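Local coordinates for alkylhalidase CmlS (Streptomyces venezuelae, PDB 3I3L), which is a flavoprotein of chloramphenicol biosynthesis that belongs to the FAD-dependent halogenases and probably acts as an oxidoreductase, with its flavin covalently attached to the protein, at residues A[178-183]-A[188-193]; A[470-475]-A[572-577]. All blocks are in the same frame, centred on the assembly; numbering follows the deposited sequence.

Interaction 1 (A[178-183]-A[188-193])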
loop_
_atom_site.group_PDB
_atom_site.type_symbol
_atom_site.label_atom_id
_atom_site.label_comp_id
_atom_site.label_asym_id
_atom_site.label_seq_id
_atom_site.Cartn_x
_atom_site.Cartn_y
_atom_site.Cartn_z
ATOM N N ASP A 178 17.387 7.143 22.409
ATOM C CA ASP A 178 16.803 8.407 22.066
ATOM C C ASP A 178 15.410 8.249 21.390
ATOM O O ASP A 178 14.480 9.059 21.656
ATOM C CB ASP A 178 17.698 9.149 21.096
ATOM C CG ASP A 178 19.069 9.463 21.702
ATOM O OD1 ASP A 178 19.055 9.979 22.827
ATOM O OD2 ASP A 178 20.105 9.191 21.036
ATOM N N PHE A 179 15.310 7.258 20.499
ATOM C CA PHE A 179 14.036 6.969 19.827
ATOM C C PHE A 179 13.746 5.499 19.856
ATOM O O PHE A 179 14.680 4.661 20.084
ATOM C CB PHE A 179 14.006 7.479 18.390
ATOM C CG PHE A 179 13.992 8.950 18.283
ATOM C CD1 PHE A 179 12.804 9.643 18.200
ATOM C CD2 PHE A 179 15.186 9.663 18.199
ATOM C CE1 PHE A 179 12.777 11.040 18.087
ATOM C CE2 PHE A 179 15.176 11.095 18.101
ATOM C CZ PHE A 179 13.985 11.769 18.018
ATOM N N VAL A 180 12.452 5.171 19.696
ATOM C CA VAL A 180 12.048 3.812 19.482
ATOM C C VAL A 180 11.155 3.701 18.260
ATOM O O VAL A 180 10.319 4.567 18.023
ATOM C CB VAL A 180 11.349 3.203 20.733
ATOM C CG1 VAL A 180 10.093 3.991 21.141
ATOM C CG2 VAL A 180 11.022 1.702 20.468
ATOM N N ILE A 181 11.353 2.654 17.463
ATOM C CA ILE A 181 10.416 2.339 16.396
ATOM C C ILE A 181 9.708 1.038 16.785
ATOM O O ILE A 181 10.375 -0.005 16.974
ATOM C CB ILE A 181 11.107 2.138 15.020
ATOM C CG1 ILE A 181 11.550 3.487 14.434
ATOM C CG2 ILE A 181 10.139 1.377 14.029
ATOM C CD1 ILE A 181 12.447 3.301 13.268
ATOM N N ASP A 182 8.383 1.073 16.866
ATOM C CA ASP A 182 7.648 -0.217 16.989
ATOM C C ASP A 182 7.382 -0.793 15.594
ATOM O O ASP A 182 6.577 -0.268 14.833
ATOM C CB ASP A 182 6.348 -0.059 17.754
ATOM C CG ASP A 182 5.654 -1.397 18.047
ATOM O OD1 ASP A 182 6.127 -2.469 17.558
ATOM O OD2 ASP A 182 4.596 -1.360 18.746
ATOM N N ALA A 183 8.090 -1.870 15.258
ATOM C CA ALA A 183 7.864 -2.556 13.996
ATOM C C ALA A 183 7.528 -3.981 14.371
ATOM O O ALA A 183 7.932 -4.934 13.690
ATOM C CB ALA A 183 9.121 -2.486 13.147
ATOM N N GLY A 188 2.671 -5.683 18.061
ATOM C CA GLY A 188 3.619 -4.711 18.589
ATOM C C GLY A 188 3.111 -4.092 19.903
ATOM O O GLY A 188 1.912 -3.856 20.066
ATOM N N PRO A 189 4.016 -3.800 20.831
ATOM C CA PRO A 189 3.538 -3.397 22.190
ATOM C C PRO A 189 3.039 -1.960 22.313
ATOM O O PRO A 189 2.225 -1.690 23.183
ATOM C CB PRO A 189 4.757 -3.620 23.100
ATOM C CG PRO A 189 5.944 -3.429 22.136
ATOM C CD PRO A 189 5.477 -3.951 20.753
ATOM N N ILE A 190 3.481 -1.045 21.456
ATOM C CA ILE A 190 3.145 0.353 21.681
ATOM C C ILE A 190 1.684 0.683 21.433
ATOM O O ILE A 190 1.020 1.319 22.289
ATOM C CB ILE A 190 4.118 1.336 20.952
ATOM C CG1 ILE A 190 5.576 1.040 21.346
ATOM C CG2 ILE A 190 3.699 2.811 21.222
ATOM C CD1 ILE A 190 6.552 2.138 21.031
ATOM N N SER A 191 1.137 0.260 20.286
ATOM C CA SER A 191 -0.281 0.638 20.033
ATOM C C SER A 191 -1.185 0.044 21.114
ATOM O O SER A 191 -2.240 0.621 21.451
ATOM C CB SER A 191 -0.789 0.208 18.656
ATOM O OG SER A 191 -0.602 -1.196 18.502
ATOM N N ARG A 192 -0.776 -1.107 21.646
ATOM C CA ARG A 192 -1.584 -1.771 22.638
ATOM C C ARG A 192 -1.449 -1.033 23.965
ATOM O O ARG A 192 -2.439 -0.675 24.604
ATOM C CB ARG A 192 -1.166 -3.244 22.819
ATOM C CG ARG A 192 -2.362 -4.132 23.201
ATOM C CD ARG A 192 -3.019 -3.652 24.498
ATOM N NE ARG A 192 -4.508 -3.593 24.473
ATOM C CZ ARG A 192 -5.292 -4.031 25.476
ATOM N NH1 ARG A 192 -6.635 -3.935 25.380
ATOM N NH2 ARG A 192 -4.744 -4.566 26.587
ATOM N N LYS A 193 -0.206 -0.813 24.367
ATOM C CA LYS A 193 0.067 -0.022 25.527
ATOM C C LYS A 193 -0.756 1.297 25.546
ATOM O O LYS A 193 -1.427 1.636 26.537
ATOM C CB LYS A 193 1.574 0.247 25.565
ATOM C CG LYS A 193 2.004 1.277 26.562
ATOM C CD LYS A 193 3.230 2.000 26.021
ATOM C CE LYS A 193 3.754 3.022 27.055
ATOM N NZ LYS A 193 3.863 2.428 28.424
HETATM O O HOH W 1 1.798 -1.130 17.908
#
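Asp-182 OD2 is gripped at the start of helix 189-194. The amide N of Ile-190 reaches OD2 at 2.9 Å with an N-H...O angle of 156°, coming from the anti side and 33° out of the carboxylate plane. Water 1 lies 2.9 Å from the same OD2, to which it probably donates, and accepts from Ser-191 N at 2.8 Å, so two successive helix amides can serve one oxygen, directly and through water. OD1 bonds to Gly-184 N, which fixes the rotation of the carboxylate. With CG anti to the backbone N (chi1 -173°), the carboxylate is carried to the amides of the first helical turn, and Pro-189 CD lies 3.4 Å from OD2. The positive end of the helix dipole probably stabilises the negative charge. Farther up strand 179-182, Val-180 CG1 and Ile-190 CD1 meet tip to tip at 4.0 Å; Ile-190 also rests on Phe-310 and Leu-312 of the adjacent strand. The strand and helix axes are nearly perpendicular. Ala-183 touches FAD and Pro-189 lies close to it. The arrangement belongs to the parallel-stranded FAD-binding fold: strand 179-182 runs between 25-29 and 310-312, and its C-terminal end leads into the turn at the cofactor.

Interaction 2 (A[470-475]-A[572-577])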
loop_
_atom_site.group_PDB
_atom_site.type_symbol
_atom_site.label_atom_id
_atom_site.label_comp_id
_atom_site.label_asym_id
_atom_site.label_seq_id
_atom_site.Cartn_x
_atom_site.Cartn_y
_atom_site.Cartn_z
ATOM N N LEU A 470 -9.739 17.456 -20.558
ATOM C CA LEU A 470 -8.887 18.582 -20.235
ATOM C C LEU A 470 -9.018 19.656 -21.332
ATOM O O LEU A 470 -9.097 20.866 -21.035
ATOM C CB LEU A 470 -7.430 18.137 -20.088
ATOM C CG LEU A 470 -7.084 17.353 -18.807
ATOM C CD1 LEU A 470 -5.771 16.698 -18.903
ATOM C CD2 LEU A 470 -7.066 18.309 -17.594
ATOM N N ASN A 471 -9.059 19.219 -22.596
ATOM C CA ASN A 471 -9.096 20.169 -23.727
ATOM C C ASN A 471 -10.399 20.933 -23.768
ATOM O O ASN A 471 -10.417 22.075 -24.235
ATOM C CB ASN A 471 -8.802 19.479 -25.090
ATOM C CG ASN A 471 -7.313 19.130 -25.275
ATOM O OD1 ASN A 471 -6.963 18.246 -26.053
ATOM N ND2 ASN A 471 -6.442 19.823 -24.556
ATOM N N SER A 472 -11.464 20.327 -23.234
ATOM C CA SER A 472 -12.776 20.949 -23.254
ATOM C C SER A 472 -12.919 22.017 -22.177
ATOM O O SER A 472 -13.963 22.660 -22.085
ATOM C CB SER A 472 -13.895 19.917 -23.069
ATOM O OG SER A 472 -13.940 19.516 -21.721
ATOM N N ILE A 473 -11.887 22.169 -21.356
ATOM C CA ILE A 473 -11.943 23.085 -20.233
ATOM C C ILE A 473 -11.528 24.484 -20.665
ATOM O O ILE A 473 -10.350 24.787 -20.850
ATOM C CB ILE A 473 -11.061 22.624 -19.055
ATOM C CG1 ILE A 473 -11.679 21.357 -18.406
ATOM C CG2 ILE A 473 -10.874 23.738 -18.033
ATOM C CD1 ILE A 473 -10.778 20.729 -17.359
ATOM N N THR A 474 -12.527 25.333 -20.792
ATOM C CA THR A 474 -12.331 26.690 -21.241
ATOM C C THR A 474 -12.310 27.647 -20.075
ATOM O O THR A 474 -11.940 28.807 -20.234
ATOM C CB THR A 474 -13.439 27.094 -22.252
ATOM O OG1 THR A 474 -14.725 26.884 -21.661
ATOM C CG2 THR A 474 -13.345 26.226 -23.520
ATOM N N ARG A 475 -12.730 27.185 -18.902
ATOM C CA ARG A 475 -12.635 28.026 -17.713
ATOM C C ARG A 475 -12.285 27.262 -16.427
ATOM O O ARG A 475 -12.985 26.309 -16.084
ATOM C CB ARG A 475 -13.962 28.781 -17.534
ATOM C CG ARG A 475 -14.084 29.532 -16.218
ATOM C CD ARG A 475 -15.465 30.133 -16.100
ATOM N NE ARG A 475 -15.639 30.922 -14.882
ATOM C CZ ARG A 475 -16.841 31.296 -14.431
ATOM N NH1 ARG A 475 -16.949 32.033 -13.316
ATOM N NH2 ARG A 475 -17.948 30.924 -15.086
ATOM N N GLU A 572 -20.816 23.524 -18.080
ATOM C CA GLU A 572 -20.946 22.359 -17.223
ATOM C C GLU A 572 -19.577 21.980 -16.647
ATOM O O GLU A 572 -18.545 22.106 -17.310
ATOM C CB GLU A 572 -21.567 21.174 -17.970
ATOM C CG GLU A 572 -23.011 21.392 -18.395
ATOM C CD GLU A 572 -23.994 21.382 -17.221
ATOM O OE1 GLU A 572 -23.989 20.404 -16.455
ATOM O OE2 GLU A 572 -24.771 22.353 -17.059
ATOM N N LYS A 573 -19.591 21.511 -15.410
ATOM C CA LYS A 573 -18.381 21.087 -14.729
ATOM C C LYS A 573 -17.732 19.932 -15.493
ATOM O O LYS A 573 -18.441 19.123 -16.096
ATOM C CB LYS A 573 -18.730 20.654 -13.316
ATOM C CG LYS A 573 -17.548 20.649 -12.357
ATOM C CD LYS A 573 -18.026 20.431 -10.909
ATOM C CE LYS A 573 -19.122 21.454 -10.488
ATOM N NZ LYS A 573 -19.666 21.100 -9.105
ATOM N N VAL A 574 -16.404 19.878 -15.498
ATOM C CA VAL A 574 -15.704 18.780 -16.175
ATOM C C VAL A 574 -14.921 17.945 -15.140
ATOM O O VAL A 574 -13.994 18.444 -14.500
ATOM C CB VAL A 574 -14.805 19.269 -17.339
ATOM C CG1 VAL A 574 -13.913 18.123 -17.882
ATOM C CG2 VAL A 574 -15.657 19.872 -18.523
ATOM N N PHE A 575 -15.326 16.684 -14.961
ATOM C CA PHE A 575 -14.691 15.821 -13.941
ATOM C C PHE A 575 -13.499 15.033 -14.464
ATOM O O PHE A 575 -13.613 14.291 -15.432
ATOM C CB PHE A 575 -15.705 14.896 -13.265
ATOM C CG PHE A 575 -16.893 15.636 -12.688
ATOM C CD1 PHE A 575 -16.757 16.423 -11.529
ATOM C CD2 PHE A 575 -18.148 15.574 -13.321
ATOM C CE1 PHE A 575 -17.865 17.125 -11.003
ATOM C CE2 PHE A 575 -19.263 16.287 -12.804
ATOM C CZ PHE A 575 -19.115 17.049 -11.650
ATOM N N VAL A 576 -12.357 15.232 -13.816
ATOM C CA VAL A 576 -11.133 14.543 -14.167
ATOM C C VAL A 576 -10.570 13.816 -12.919
ATOM O O VAL A 576 -10.522 14.375 -11.807
ATOM C CB VAL A 576 -10.101 15.554 -14.693
ATOM C CG1 VAL A 576 -8.729 15.001 -14.723
ATOM C CG2 VAL A 576 -10.512 16.094 -16.096
ATOM N N GLN A 577 -10.173 12.564 -13.123
ATOM C CA GLN A 577 -9.267 11.850 -12.203
ATOM C C GLN A 577 -8.353 10.912 -13.004
ATOM O O GLN A 577 -8.825 10.128 -13.842
ATOM C CB GLN A 577 -10.023 11.084 -11.092
ATOM C CG GLN A 577 -10.985 9.985 -11.567
ATOM C CD GLN A 577 -12.022 9.647 -10.488
ATOM O OE1 GLN A 577 -11.810 9.907 -9.286
ATOM N NE2 GLN A 577 -13.154 9.074 -10.905
#
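In Ile-473, CG1 stands anti to the carbonyl carbon and beside the backbone N (chi1 -70°), which brings the ethyl branch nearer to segment 572-577 although the CB itself does not face it; in Val-574, CG1 is anti to the backbone N (chi1 171°), so that both methyls fork toward segment 470-475. The two side chains meet at a slant, Ile-473 CG1 lying 3.9 Å from Val-574 CB and 4.0 Å from Val-574 CG1. The other prong of the fork, Val-574 CG2, touches Ser-472 OG at 3.6 Å. That hydroxyl is tied to Arg-469 O one helical turn back, so the valine packs on a polar atom that already has a hydrogen-bonding partner. Farther along, Leu-470 starts off pointing away, but its chain swings back and CD2 reaches Val-576 CG2 at 4.4 Å, a loose apolar touch. Helix 551-560 completes this end: Leu-470 rests on Val-555, and Val-576 on Val-556 and Met-559. Ile-473 N bonds to Leu-470 O at 3.1 Å as the chain leaves helix 456-471. Strand 473-478 and the short, weakly bonded strand 573-574 are the outer members of a three-stranded antiparallel sheet, with strand 564-568 between them: Val-574 pairs with Gly-566, while Thr-474 and Arg-475 both face Tyr-567 in a classic beta bulge. These backbone bonds to the middle strand probably help to hold the two outer ones at this distance. No hydrogen bond joins the two segments directly. The contact is mainly apolar packing of branched side chains, which carries little directional demand, with one hydroxyl, already bonded to Arg-469 O, at its edge.

Overall arrangement
The two contacts lie on opposite sides of the chain's centre, their own centres 47 Å apart and their nearest atoms about 32 Å apart. They follow one another in series: interaction 1 closes within a few residues in the FAD-binding domain, and only much later does interaction 2 join segments separated by 96 residues in the C-terminal domain. They share no sheet or helix. Interaction 1 belongs to the mixed sheet, mostly parallel, that holds strand 179-182 between strands 25-29 and 310-312 beside the flavin; interaction 2 belongs to the small antiparallel sheet of 473-478, 564-568 and 573-574, far from the FAD pocket. One thus shapes the cofactor's surroundings, the other packs a partly buried face of the C-terminal domain.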